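Local structure of Old Yellow Enzyme (Pichia, 6AGZ) at residues L25-F31 / N60-I65; R278-I284 / W309-R315; A132-L136 / T201-R205; H190-D195 / A244-S249. The protein binds flavin mononucleotide and, as an old yellow enzyme, probably catalyses the asymmetric reduction of the carbon-carbon double bond of enone compounds. One frame throughout, in Å; residues are numbered along the deposited sequence.

Interaction 1 of 4, residues L25-F31 / N60-I65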
loop_
_atom_site.group_PDB
_atom_site.type_symbol
_atom_site.label_atom_id
_atom_site.label_comp_id
_atom_site.label_asym_id
_atom_site.label_seq_id
_atom_site.Cartn_x
_atom_site.Cartn_y
_atom_site.Cartn_z
ATOM N N LEU A 25 -17.918 -10.429 22.097
ATOM C CA LEU A 25 -19.106 -10.023 21.363
ATOM C C LEU A 25 -19.885 -11.246 20.894
ATOM O O LEU A 25 -19.307 -12.213 20.382
ATOM C CB LEU A 25 -18.727 -9.161 20.158
ATOM C CG LEU A 25 -17.910 -7.892 20.407
ATOM C CD1 LEU A 25 -17.638 -7.176 19.093
ATOM C CD2 LEU A 25 -18.620 -6.972 21.385
ATOM N N LYS A 26 -21.208 -11.187 21.062
ATOM C CA LYS A 26 -22.079 -12.279 20.645
ATOM C C LYS A 26 -22.230 -12.347 19.131
ATOM O O LYS A 26 -22.511 -13.426 18.597
ATOM C CB LYS A 26 -23.451 -12.126 21.308
ATOM C CG LYS A 26 -24.382 -13.316 21.136
ATOM C CD LYS A 26 -25.691 -13.098 21.883
ATOM C CE LYS A 26 -26.661 -14.246 21.654
ATOM N NZ LYS A 26 -27.943 -14.043 22.384
ATOM N N ASN A 27 -22.041 -11.231 18.429
ATOM C CA ASN A 27 -22.089 -11.210 16.975
ATOM C C ASN A 27 -21.013 -10.260 16.463
ATOM O O ASN A 27 -20.257 -9.664 17.238
ATOM C CB ASN A 27 -23.485 -10.819 16.465
ATOM C CG ASN A 27 -23.925 -9.435 16.925
ATOM O OD1 ASN A 27 -23.195 -8.452 16.789
ATOM N ND2 ASN A 27 -25.133 -9.356 17.470
ATOM N N ARG A 28 -20.949 -10.119 15.139
ATOM C CA ARG A 28 -19.966 -9.259 14.492
ATOM C C ARG A 28 -20.631 -8.130 13.713
ATOM O O ARG A 28 -20.009 -7.534 12.827
ATOM C CB ARG A 28 -19.053 -10.094 13.592
ATOM C CG ARG A 28 -18.545 -11.337 14.308
ATOM C CD ARG A 28 -17.525 -12.128 13.514
ATOM N NE ARG A 28 -17.163 -13.349 14.229
ATOM C CZ ARG A 28 -16.238 -14.213 13.825
ATOM N NH1 ARG A 28 -15.569 -13.995 12.702
ATOM N NH2 ARG A 28 -15.980 -15.295 14.547
ATOM N N LEU A 29 -21.886 -7.826 14.034
ATOM C CA LEU A 29 -22.582 -6.669 13.490
ATOM C C LEU A 29 -22.344 -5.476 14.407
ATOM O O LEU A 29 -22.544 -5.571 15.622
ATOM C CB LEU A 29 -24.080 -6.955 13.360
ATOM C CG LEU A 29 -24.995 -5.782 13.008
ATOM C CD1 LEU A 29 -24.761 -5.317 11.579
ATOM C CD2 LEU A 29 -26.453 -6.159 13.223
ATOM N N VAL A 30 -21.916 -4.360 13.826
ATOM C CA VAL A 30 -21.506 -3.186 14.585
ATOM C C VAL A 30 -22.352 -1.995 14.159
ATOM O O VAL A 30 -22.636 -1.815 12.970
ATOM C CB VAL A 30 -20.006 -2.883 14.391
ATOM C CG1 VAL A 30 -19.594 -1.652 15.190
ATOM C CG2 VAL A 30 -19.165 -4.085 14.784
ATOM N N PHE A 31 -22.763 -1.194 15.141
ATOM C CA PHE A 31 -23.345 0.118 14.899
ATOM C C PHE A 31 -22.206 1.128 14.864
ATOM O O PHE A 31 -21.690 1.519 15.919
ATOM C CB PHE A 31 -24.362 0.476 15.985
ATOM C CG PHE A 31 -25.109 1.760 15.729
ATOM C CD1 PHE A 31 -25.170 2.310 14.459
ATOM C CD2 PHE A 31 -25.751 2.417 16.768
ATOM C CE1 PHE A 31 -25.857 3.489 14.229
ATOM C CE2 PHE A 31 -26.439 3.594 16.545
ATOM C CZ PHE A 31 -26.491 4.130 15.274
ATOM N N ASN A 60 -29.106 -7.838 21.230
ATOM C CA ASN A 60 -27.984 -7.672 20.313
ATOM C C ASN A 60 -26.760 -8.484 20.717
ATOM O O ASN A 60 -26.320 -9.344 19.948
ATOM C CB ASN A 60 -27.628 -6.181 20.212
ATOM C CG ASN A 60 -26.658 -5.881 19.081
ATOM O OD1 ASN A 60 -26.078 -6.784 18.480
ATOM N ND2 ASN A 60 -26.476 -4.597 18.789
ATOM N N GLY A 61 -26.205 -8.260 21.909
ATOM C CA GLY A 61 -24.956 -8.890 22.289
ATOM C C GLY A 61 -23.719 -8.359 21.596
ATOM O O GLY A 61 -22.605 -8.695 22.018
ATOM N N GLY A 62 -23.867 -7.546 20.553
ATOM C CA GLY A 62 -22.745 -7.055 19.775
ATOM C C GLY A 62 -22.196 -5.739 20.287
ATOM O O GLY A 62 -22.411 -5.345 21.437
ATOM N N LEU A 63 -21.472 -5.047 19.410
ATOM C CA LEU A 63 -20.802 -3.799 19.751
ATOM C C LEU A 63 -21.551 -2.615 19.152
ATOM O O LEU A 63 -21.926 -2.640 17.974
ATOM C CB LEU A 63 -19.354 -3.795 19.256
ATOM C CG LEU A 63 -18.568 -2.508 19.535
ATOM C CD1 LEU A 63 -18.334 -2.327 21.027
ATOM C CD2 LEU A 63 -17.251 -2.490 18.773
ATOM N N LEU A 64 -21.765 -1.589 19.966
ATOM C CA LEU A 64 -22.216 -0.287 19.504
ATOM C C LEU A 64 -21.064 0.702 19.611
ATOM O O LEU A 64 -20.208 0.587 20.493
ATOM C CB LEU A 64 -23.408 0.219 20.324
ATOM C CG LEU A 64 -24.623 -0.696 20.506
ATOM C CD1 LEU A 64 -25.658 -0.020 21.392
ATOM C CD2 LEU A 64 -25.233 -1.075 19.167
ATOM N N ILE A 65 -21.033 1.670 18.703
ATOM C CA ILE A 65 -20.056 2.751 18.750
ATOM C C ILE A 65 -20.816 4.066 18.793
ATOM O O ILE A 65 -21.696 4.308 17.958
ATOM C CB ILE A 65 -19.084 2.711 17.558
ATOM C CG1 ILE A 65 -18.464 1.320 17.425
ATOM C CG2 ILE A 65 -17.987 3.746 17.746
ATOM C CD1 ILE A 65 -17.471 1.202 16.291
HETATM O O HOH W 1 -20.446 -6.728 16.995
HETATM O O HOH W 2 -24.207 -3.889 17.118
#
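The first strand of the TIM barrel meets the second here, together with the turns that lead into both. Leu-25 lays its CD1 against CB of Leu-63 at 3.8 Å. Lys-26 N donates to Gly-61 O at 3.0 Å. Lys-26 CB points at Gly-61, where a side chain would clash and where phi is positive, so glycine suits the site. Asn-27 ND2 donates to Asn-60 OD1 at 2.9 Å. Asn-27 OD1 accepts from Leu-29 N at 3.1 Å, which makes an Asx turn. At Leu-29 the two segments are still apart, and two waters fill the gap. One links Leu-29 O to Leu-63 N, the other joins Leu-29 O to Leu-63 O and Asn-60 ND2. Val-30 CG1 packs on Ile-65 CD1 at 3.7 Å. From Phe-31 on, direct hydrogen bonds replace the waters. Phe-31 N donates to Leu-63 O at 3.3 Å, and Phe-31 O accepts from Ile-65 N at 2.9 Å. Phe-31 CB also touches Leu-64 CD2 at 3.6 Å. The two strands and helix 47-57 form a beta-alpha-beta unit. That helix covers Phe-31 and Leu-64, and strand 338-341 pairs with the other edge of strand 29-31, closing the barrel.

Interaction 2 of 4, residues R278-I284 / W309-R315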
loop_
_atom_site.group_PDB
_atom_site.type_symbol
_atom_site.label_atom_id
_atom_site.label_comp_id
_atom_site.label_asym_id
_atom_site.label_seq_id
_atom_site.Cartn_x
_atom_site.Cartn_y
_atom_site.Cartn_z
ATOM N N ARG A 278 -1.737 -4.512 20.951
ATOM C CA ARG A 278 -2.648 -4.752 19.841
ATOM C C ARG A 278 -3.941 -3.988 20.090
ATOM O O ARG A 278 -4.601 -4.199 21.113
ATOM C CB ARG A 278 -2.924 -6.248 19.684
ATOM C CG ARG A 278 -4.130 -6.587 18.816
ATOM C CD ARG A 278 -3.800 -6.540 17.331
ATOM N NE ARG A 278 -2.854 -7.583 16.945
ATOM C CZ ARG A 278 -2.339 -7.714 15.727
ATOM N NH1 ARG A 278 -2.673 -6.860 14.768
ATOM N NH2 ARG A 278 -1.481 -8.691 15.468
ATOM N N LEU A 279 -4.293 -3.098 19.163
ATOM C CA LEU A 279 -5.535 -2.350 19.285
ATOM C C LEU A 279 -6.728 -3.299 19.311
ATOM O O LEU A 279 -6.674 -4.416 18.789
ATOM C CB LEU A 279 -5.686 -1.359 18.129
ATOM C CG LEU A 279 -4.674 -0.219 18.016
ATOM C CD1 LEU A 279 -5.050 0.717 16.874
ATOM C CD2 LEU A 279 -4.575 0.544 19.327
ATOM N N ALA A 280 -7.813 -2.844 19.942
ATOM C CA ALA A 280 -9.041 -3.630 19.951
ATOM C C ALA A 280 -9.526 -3.892 18.532
ATOM O O ALA A 280 -9.875 -5.024 18.181
ATOM C CB ALA A 280 -10.117 -2.916 20.771
ATOM N N TYR A 281 -9.535 -2.856 17.695
ATOM C CA TYR A 281 -9.911 -3.003 16.296
ATOM C C TYR A 281 -9.442 -1.778 15.526
ATOM O O TYR A 281 -9.156 -0.728 16.105
ATOM C CB TYR A 281 -11.425 -3.194 16.132
ATOM C CG TYR A 281 -12.264 -2.030 16.619
ATOM C CD1 TYR A 281 -12.676 -1.952 17.944
ATOM C CD2 TYR A 281 -12.657 -1.019 15.751
ATOM C CE1 TYR A 281 -13.449 -0.896 18.392
ATOM C CE2 TYR A 281 -13.428 0.043 16.189
ATOM C CZ TYR A 281 -13.821 0.099 17.510
ATOM O OH TYR A 281 -14.587 1.153 17.951
ATOM N N VAL A 282 -9.358 -1.935 14.207
ATOM C CA VAL A 282 -9.117 -0.834 13.283
ATOM C C VAL A 282 -10.339 -0.708 12.386
ATOM O O VAL A 282 -10.748 -1.686 11.749
ATOM C CB VAL A 282 -7.840 -1.049 12.449
ATOM C CG1 VAL A 282 -7.720 0.022 11.379
ATOM C CG2 VAL A 282 -6.614 -1.039 13.347
ATOM N N SER A 283 -10.924 0.486 12.343
ATOM C CA SER A 283 -12.154 0.729 11.600
ATOM C C SER A 283 -11.828 1.347 10.246
ATOM O O SER A 283 -11.099 2.340 10.171
ATOM C CB SER A 283 -13.091 1.645 12.387
ATOM O OG SER A 283 -14.319 1.816 11.702
ATOM N N ILE A 284 -12.370 0.756 9.182
ATOM C CA ILE A 284 -12.116 1.188 7.817
ATOM C C ILE A 284 -13.433 1.308 7.063
ATOM O O ILE A 284 -14.410 0.600 7.336
ATOM C CB ILE A 284 -11.149 0.236 7.069
ATOM C CG1 ILE A 284 -11.823 -1.098 6.744
ATOM C CG2 ILE A 284 -9.883 0.005 7.882
ATOM C CD1 ILE A 284 -10.951 -2.019 5.919
ATOM N N TRP A 309 -2.622 -4.896 8.509
ATOM C CA TRP A 309 -3.195 -5.058 9.839
ATOM C C TRP A 309 -3.732 -6.476 9.994
ATOM O O TRP A 309 -4.547 -6.930 9.184
ATOM C CB TRP A 309 -4.296 -4.027 10.069
ATOM C CG TRP A 309 -5.021 -4.220 11.353
ATOM C CD1 TRP A 309 -6.281 -4.709 11.514
ATOM C CD2 TRP A 309 -4.525 -3.943 12.669
ATOM N NE1 TRP A 309 -6.608 -4.748 12.846
ATOM C CE2 TRP A 309 -5.547 -4.285 13.577
ATOM C CE3 TRP A 309 -3.321 -3.437 13.166
ATOM C CZ2 TRP A 309 -5.401 -4.135 14.954
ATOM C CZ3 TRP A 309 -3.178 -3.290 14.534
ATOM C CH2 TRP A 309 -4.211 -3.637 15.412
ATOM N N LYS A 310 -3.277 -7.173 11.037
ATOM C CA LYS A 310 -3.625 -8.570 11.253
ATOM C C LYS A 310 -4.693 -8.773 12.321
ATOM O O LYS A 310 -5.168 -9.902 12.489
ATOM C CB LYS A 310 -2.377 -9.373 11.641
ATOM C CG LYS A 310 -1.237 -9.280 10.641
ATOM C CD LYS A 310 -1.611 -9.913 9.312
ATOM C CE LYS A 310 -0.409 -9.982 8.383
ATOM N NZ LYS A 310 -0.739 -10.671 7.107
ATOM N N GLY A 311 -5.084 -7.725 13.036
ATOM C CA GLY A 311 -6.037 -7.836 14.118
ATOM C C GLY A 311 -7.469 -7.689 13.652
ATOM O O GLY A 311 -7.783 -7.796 12.464
ATOM N N VAL A 312 -8.355 -7.443 14.619
ATOM C CA VAL A 312 -9.763 -7.233 14.307
ATOM C C VAL A 312 -9.904 -5.990 13.444
ATOM O O VAL A 312 -9.328 -4.936 13.741
ATOM C CB VAL A 312 -10.586 -7.118 15.599
ATOM C CG1 VAL A 312 -12.038 -6.790 15.280
ATOM C CG2 VAL A 312 -10.490 -8.403 16.408
ATOM N N VAL A 313 -10.668 -6.110 12.361
ATOM C CA VAL A 313 -10.915 -5.001 11.449
ATOM C C VAL A 313 -12.420 -4.836 11.290
ATOM O O VAL A 313 -13.132 -5.811 11.025
ATOM C CB VAL A 313 -10.232 -5.212 10.082
ATOM C CG1 VAL A 313 -10.619 -6.557 9.473
ATOM C CG2 VAL A 313 -10.573 -4.071 9.136
ATOM N N LEU A 314 -12.902 -3.613 11.477
ATOM C CA LEU A 314 -14.308 -3.281 11.283
ATOM C C LEU A 314 -14.463 -2.626 9.918
ATOM O O LEU A 314 -13.883 -1.570 9.671
ATOM C CB LEU A 314 -14.805 -2.347 12.386
ATOM C CG LEU A 314 -16.117 -1.608 12.111
ATOM C CD1 LEU A 314 -17.266 -2.589 11.926
ATOM C CD2 LEU A 314 -16.421 -0.620 13.226
ATOM N N ARG A 315 -15.235 -3.250 9.036
ATOM C CA ARG A 315 -15.451 -2.740 7.688
ATOM C C ARG A 315 -16.861 -2.178 7.587
ATOM O O ARG A 315 -17.830 -2.873 7.913
ATOM C CB ARG A 315 -15.236 -3.844 6.651
ATOM C CG ARG A 315 -13.953 -4.632 6.868
ATOM C CD ARG A 315 -13.740 -5.679 5.787
ATOM N NE ARG A 315 -13.498 -5.076 4.481
ATOM C CZ ARG A 315 -13.062 -5.747 3.421
ATOM N NH1 ARG A 315 -12.812 -7.046 3.514
ATOM N NH2 ARG A 315 -12.870 -5.121 2.268
HETATM O O HOH W 3 -7.117 -6.819 17.196
#
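Three backbone hydrogen bonds hold the two strands in parallel register. Val-282 N donates to Val-312 O at 3.0 Å, Leu-314 N to Val-282 O at 2.9 Å, and Ile-284 N to Leu-314 O at 2.8 Å. Val-312 O also accepts from the indole Trp-309 NE1 at 2.9 Å, so the ring is tied to the main chain of its own segment. A water bridges Leu-279 O and Val-312 N. Trp-309 is used on both faces. Over one lies the Arg-278 guanidinium, in a cation-pi contact with CZ 4.7 Å from the centroid of the six-membered ring; this arginine also forms a salt bridge with Glu-270. On the other face Val-282 CG2 makes a CH-pi contact, 3.6 Å from the same centroid. Ile-284 CD1 packs on Val-313 CG2 at 3.8 Å, on the same side of the sheet as Val-282. The side chains of Ser-283 and Leu-314 take the opposite side, with OG of the serine 3.6 Å from CD2 of the leucine. Leu-314 also touches Ile-65 of strand 63-70, across the barrel interior. These are the sixth and seventh strands of a TIM barrel's closed eight-stranded parallel sheet, with Ser-283 and Leu-314 turned inward and Val-282 and Ile-284 outward.

Interaction 3 of 4, residues A132-L136 / T201-R205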
loop_
_atom_site.group_PDB
_atom_site.type_symbol
_atom_site.label_atom_id
_atom_site.label_comp_id
_atom_site.label_asym_id
_atom_site.label_seq_id
_atom_site.Cartn_x
_atom_site.Cartn_y
_atom_site.Cartn_z
ATOM N N ALA A 132 -6.001 24.116 12.975
ATOM C CA ALA A 132 -5.724 23.177 11.896
ATOM C C ALA A 132 -4.212 22.964 11.834
ATOM O O ALA A 132 -3.454 23.752 12.410
ATOM C CB ALA A 132 -6.253 23.701 10.549
ATOM N N PRO A 133 -3.751 21.902 11.159
ATOM C CA PRO A 133 -2.296 21.751 10.978
ATOM C C PRO A 133 -1.667 22.922 10.245
ATOM O O PRO A 133 -0.595 23.396 10.642
ATOM C CB PRO A 133 -2.173 20.441 10.182
ATOM C CG PRO A 133 -3.523 20.222 9.580
ATOM C CD PRO A 133 -4.489 20.763 10.589
ATOM N N SER A 134 -2.311 23.407 9.187
ATOM C CA SER A 134 -1.860 24.585 8.465
ATOM C C SER A 134 -3.032 25.539 8.288
ATOM O O SER A 134 -4.198 25.136 8.322
ATOM C CB SER A 134 -1.260 24.216 7.101
ATOM O OG SER A 134 -0.136 23.366 7.254
ATOM N N ALA A 135 -2.710 26.818 8.096
ATOM C CA ALA A 135 -3.723 27.867 7.971
ATOM C C ALA A 135 -4.353 27.802 6.580
ATOM O O ALA A 135 -4.129 28.645 5.708
ATOM C CB ALA A 135 -3.117 29.234 8.252
ATOM N N LEU A 136 -5.168 26.767 6.384
ATOM C CA LEU A 136 -5.830 26.515 5.115
ATOM C C LEU A 136 -7.262 26.074 5.375
ATOM O O LEU A 136 -7.532 25.356 6.341
ATOM C CB LEU A 136 -5.098 25.439 4.301
ATOM C CG LEU A 136 -3.628 25.680 3.953
ATOM C CD1 LEU A 136 -3.035 24.443 3.303
ATOM C CD2 LEU A 136 -3.477 26.890 3.044
ATOM N N THR A 201 -2.897 17.567 1.346
ATOM C CA THR A 201 -3.697 18.724 0.961
ATOM C C THR A 201 -3.867 19.704 2.114
ATOM O O THR A 201 -3.960 20.916 1.890
ATOM C CB THR A 201 -5.068 18.273 0.454
ATOM O OG1 THR A 201 -5.682 17.416 1.426
ATOM C CG2 THR A 201 -4.932 17.527 -0.864
ATOM N N ALA A 202 -3.904 19.204 3.349
ATOM C CA ALA A 202 -4.174 20.040 4.509
ATOM C C ALA A 202 -2.935 20.370 5.330
ATOM O O ALA A 202 -2.948 21.367 6.062
ATOM C CB ALA A 202 -5.209 19.364 5.417
ATOM N N ASN A 203 -1.872 19.574 5.227
ATOM C CA ASN A 203 -0.696 19.709 6.082
ATOM C C ASN A 203 0.473 20.228 5.250
ATOM O O ASN A 203 1.068 19.479 4.468
ATOM C CB ASN A 203 -0.354 18.372 6.740
ATOM C CG ASN A 203 0.714 18.501 7.814
ATOM O OD1 ASN A 203 1.416 19.507 7.894
ATOM N ND2 ASN A 203 0.838 17.475 8.649
ATOM N N LYS A 204 0.805 21.506 5.432
ATOM C CA LYS A 204 1.993 22.105 4.839
ATOM C C LYS A 204 3.078 22.377 5.873
ATOM O O LYS A 204 4.020 23.123 5.586
ATOM C CB LYS A 204 1.637 23.406 4.116
ATOM C CG LYS A 204 0.399 23.329 3.243
ATOM C CD LYS A 204 0.564 22.337 2.106
ATOM C CE LYS A 204 -0.697 22.275 1.259
ATOM N NZ LYS A 204 -0.642 21.184 0.247
ATOM N N ARG A 205 2.962 21.801 7.069
ATOM C CA ARG A 205 3.901 22.095 8.143
ATOM C C ARG A 205 5.312 21.662 7.766
ATOM O O ARG A 205 5.517 20.692 7.030
ATOM C CB ARG A 205 3.472 21.396 9.435
ATOM C CG ARG A 205 2.103 21.811 9.945
ATOM C CD ARG A 205 1.739 21.075 11.224
ATOM N NE ARG A 205 2.500 21.561 12.371
ATOM C CZ ARG A 205 2.097 22.545 13.168
ATOM N NH1 ARG A 205 0.936 23.146 12.945
ATOM N NH2 ARG A 205 2.853 22.928 14.189
#
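Two loops of the TIM barrel meet here, and an Asx turn shapes one of them. In that turn Asn-203 OD1 accepts from Arg-205 N at 2.9 Å. Asn-203 ND2 is hydrogen-bonded to Tyr-209 O. The turn presents the backbone N of Lys-204 to the other loop, where it donates to Ser-134 OG at 2.8 Å. Arg-205 reaches back with its side chain, and its NH1 donates to Pro-133 O at 2.8 Å. The same NH1 bonds to Met-156 O, while NH2 forms a salt bridge with Asp-207. The Pro-133 ring lies over the backbone of 202-203, with CG 3.7 Å from Ala-202 O. An inverse gamma turn centred on Ala-135 carries the chain on to Leu-136, whose CD1 meets Lys-204 CG at 3.6 Å near the surface. Segment 132-136 leaves the short strand 130-132, which pairs in parallel with strand 153-155, and runs toward helix 140-148. Segment 201-205 follows helix 193-198, and Gln-196 and Phe-197 of that helix pack against Pro-133.

Interaction 4 of 4, residues H190-D195 / A244-S249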
loop_
_atom_site.group_PDB
_atom_site.type_symbol
_atom_site.label_atom_id
_atom_site.label_comp_id
_atom_site.label_asym_id
_atom_site.label_seq_id
_atom_site.Cartn_x
_atom_site.Cartn_y
_atom_site.Cartn_z
ATOM N N HIS A 190 -12.123 11.258 7.472
ATOM C CA HIS A 190 -13.148 12.174 6.967
ATOM C C HIS A 190 -12.747 13.641 7.118
ATOM O O HIS A 190 -13.588 14.509 7.361
ATOM C CB HIS A 190 -14.495 11.909 7.641
ATOM C CG HIS A 190 -15.058 10.553 7.349
ATOM N ND1 HIS A 190 -15.802 9.841 8.265
ATOM C CD2 HIS A 190 -14.986 9.778 6.240
ATOM C CE1 HIS A 190 -16.162 8.686 7.734
ATOM N NE2 HIS A 190 -15.682 8.623 6.506
ATOM N N GLY A 191 -11.457 13.926 6.957
ATOM C CA GLY A 191 -11.016 15.306 6.896
ATOM C C GLY A 191 -11.100 16.083 8.189
ATOM O O GLY A 191 -11.045 17.315 8.160
ATOM N N TYR A 192 -11.252 15.408 9.323
ATOM C CA TYR A 192 -11.198 16.083 10.612
ATOM C C TYR A 192 -9.731 16.200 11.031
ATOM O O TYR A 192 -8.824 15.858 10.266
ATOM C CB TYR A 192 -12.094 15.359 11.615
ATOM C CG TYR A 192 -13.551 15.359 11.189
ATOM C CD1 TYR A 192 -14.135 14.229 10.628
ATOM C CD2 TYR A 192 -14.332 16.503 11.317
ATOM C CE1 TYR A 192 -15.462 14.232 10.226
ATOM C CE2 TYR A 192 -15.659 16.515 10.916
ATOM C CZ TYR A 192 -16.217 15.378 10.372
ATOM O OH TYR A 192 -17.535 15.384 9.972
ATOM N N LEU A 193 -9.480 16.684 12.255
ATOM C CA LEU A 193 -8.159 17.206 12.614
ATOM C C LEU A 193 -7.034 16.221 12.305
ATOM O O LEU A 193 -6.065 16.562 11.615
ATOM C CB LEU A 193 -8.124 17.588 14.094
ATOM C CG LEU A 193 -6.786 18.224 14.489
ATOM C CD1 LEU A 193 -6.696 19.660 13.985
ATOM C CD2 LEU A 193 -6.539 18.158 15.987
ATOM N N LEU A 194 -7.138 14.996 12.822
ATOM C CA LEU A 194 -6.052 14.037 12.641
ATOM C C LEU A 194 -5.856 13.701 11.169
ATOM O O LEU A 194 -4.718 13.624 10.685
ATOM C CB LEU A 194 -6.326 12.774 13.453
ATOM C CG LEU A 194 -6.718 13.000 14.913
ATOM C CD1 LEU A 194 -6.608 11.701 15.657
ATOM C CD2 LEU A 194 -5.857 14.059 15.578
ATOM N N ASP A 195 -6.956 13.507 10.437
ATOM C CA ASP A 195 -6.856 13.320 8.995
ATOM C C ASP A 195 -6.193 14.524 8.340
ATOM O O ASP A 195 -5.354 14.368 7.445
ATOM C CB ASP A 195 -8.243 13.070 8.402
ATOM C CG ASP A 195 -8.181 12.439 7.025
ATOM O OD1 ASP A 195 -7.260 11.632 6.783
ATOM O OD2 ASP A 195 -9.052 12.751 6.185
ATOM N N ALA A 244 -11.247 8.617 1.094
ATOM C CA ALA A 244 -12.232 9.683 1.200
ATOM C C ALA A 244 -11.648 11.020 0.755
ATOM O O ALA A 244 -10.470 11.314 0.970
ATOM C CB ALA A 244 -12.749 9.792 2.634
ATOM N N THR A 245 -12.496 11.831 0.121
ATOM C CA THR A 245 -12.142 13.186 -0.289
ATOM C C THR A 245 -13.020 14.225 0.399
ATOM O O THR A 245 -13.078 15.378 -0.039
ATOM C CB THR A 245 -12.236 13.331 -1.809
ATOM O OG1 THR A 245 -13.532 12.908 -2.251
ATOM C CG2 THR A 245 -11.172 12.483 -2.493
ATOM N N PHE A 246 -13.706 13.833 1.470
ATOM C CA PHE A 246 -14.577 14.747 2.192
ATOM C C PHE A 246 -13.760 15.823 2.898
ATOM O O PHE A 246 -12.718 15.541 3.498
ATOM C CB PHE A 246 -15.421 13.963 3.201
ATOM C CG PHE A 246 -16.469 14.787 3.898
ATOM C CD1 PHE A 246 -17.495 15.381 3.184
ATOM C CD2 PHE A 246 -16.442 14.940 5.276
ATOM C CE1 PHE A 246 -18.467 16.130 3.829
ATOM C CE2 PHE A 246 -17.410 15.684 5.926
ATOM C CZ PHE A 246 -18.423 16.281 5.201
ATOM N N GLN A 247 -14.236 17.066 2.806
ATOM C CA GLN A 247 -13.629 18.212 3.486
ATOM C C GLN A 247 -12.167 18.404 3.080
ATOM O O GLN A 247 -11.283 18.608 3.915
ATOM C CB GLN A 247 -13.772 18.085 5.004
ATOM C CG GLN A 247 -15.187 18.342 5.496
ATOM C CD GLN A 247 -15.344 18.129 6.987
ATOM O OE1 GLN A 247 -16.149 18.795 7.636
ATOM N NE2 GLN A 247 -14.583 17.189 7.536
ATOM N N GLY A 248 -11.917 18.343 1.773
ATOM C CA GLY A 248 -10.621 18.672 1.220
ATOM C C GLY A 248 -9.555 17.603 1.337
ATOM O O GLY A 248 -8.405 17.864 0.958
ATOM N N SER A 249 -9.885 16.418 1.845
ATOM C CA SER A 249 -8.907 15.341 1.897
ATOM C C SER A 249 -8.532 14.901 0.486
ATOM O O SER A 249 -9.333 14.984 -0.450
ATOM C CB SER A 249 -9.449 14.159 2.698
ATOM O OG SER A 249 -9.512 14.471 4.080
HETATM O O HOH W 4 -10.295 18.842 6.275
#
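Beside the flavin, the loops after the fourth and fifth strands of the TIM barrel pack on each other. The His-190 side chain, chi1 m, comes within about 4 Å of the FMN (nearest atoms) and belongs to its pocket. His-190 CD2 is 4.2 Å from Ala-244 CB. Gly-191 has positive phi, and a CB there would clash with Phe-246 O and Gln-247 CB, so the missing side chain lets the loops close. Gln-247 extends with chi1 m and chi2 t. Its NE2 makes a weak hydrogen bond to His-190 O at 2.9 Å and lies over one face of the Tyr-192 ring, 3.6 Å from CE2. Phe-246, chi1 t, turns its ring edge toward His-190 O, with CD2 at 3.6 Å. Tyr-192 is the N-cap residue of helix 193-198, and its ring meets Trp-112 edge-to-face. A water joins Gly-191 O to Gln-247 O. Asp-195, chi1 t, serves both loops: its OD2 accepts from Gly-191 N at 2.8 Å and from Ser-249 OG at 2.8 Å.

Overall arrangement
Interactions 1 and 2 are buried barrel contacts between neighbouring parallel strands. Interactions 3 and 4 join loops and are partly buried. The first two belong to the same closed sheet and touch inside it, where Ile-65 CD1 lies 3.7 Å from Leu-314 CD2. Main-chain hydrogen bonds and apolar side chains dominate there. In the loop contacts side chains take part in every direct hydrogen bond between segments. Interactions 3 and 4 share the region of helix 193-198 and touch, with a probable hydrogen bond from Thr-201 OG1 to Gly-248 O at 2.8 Å. Interaction 4 contributes His-190 to the FMN pocket. Interaction 3 lies farthest out, its centre about 22 Å from the centre of the chain.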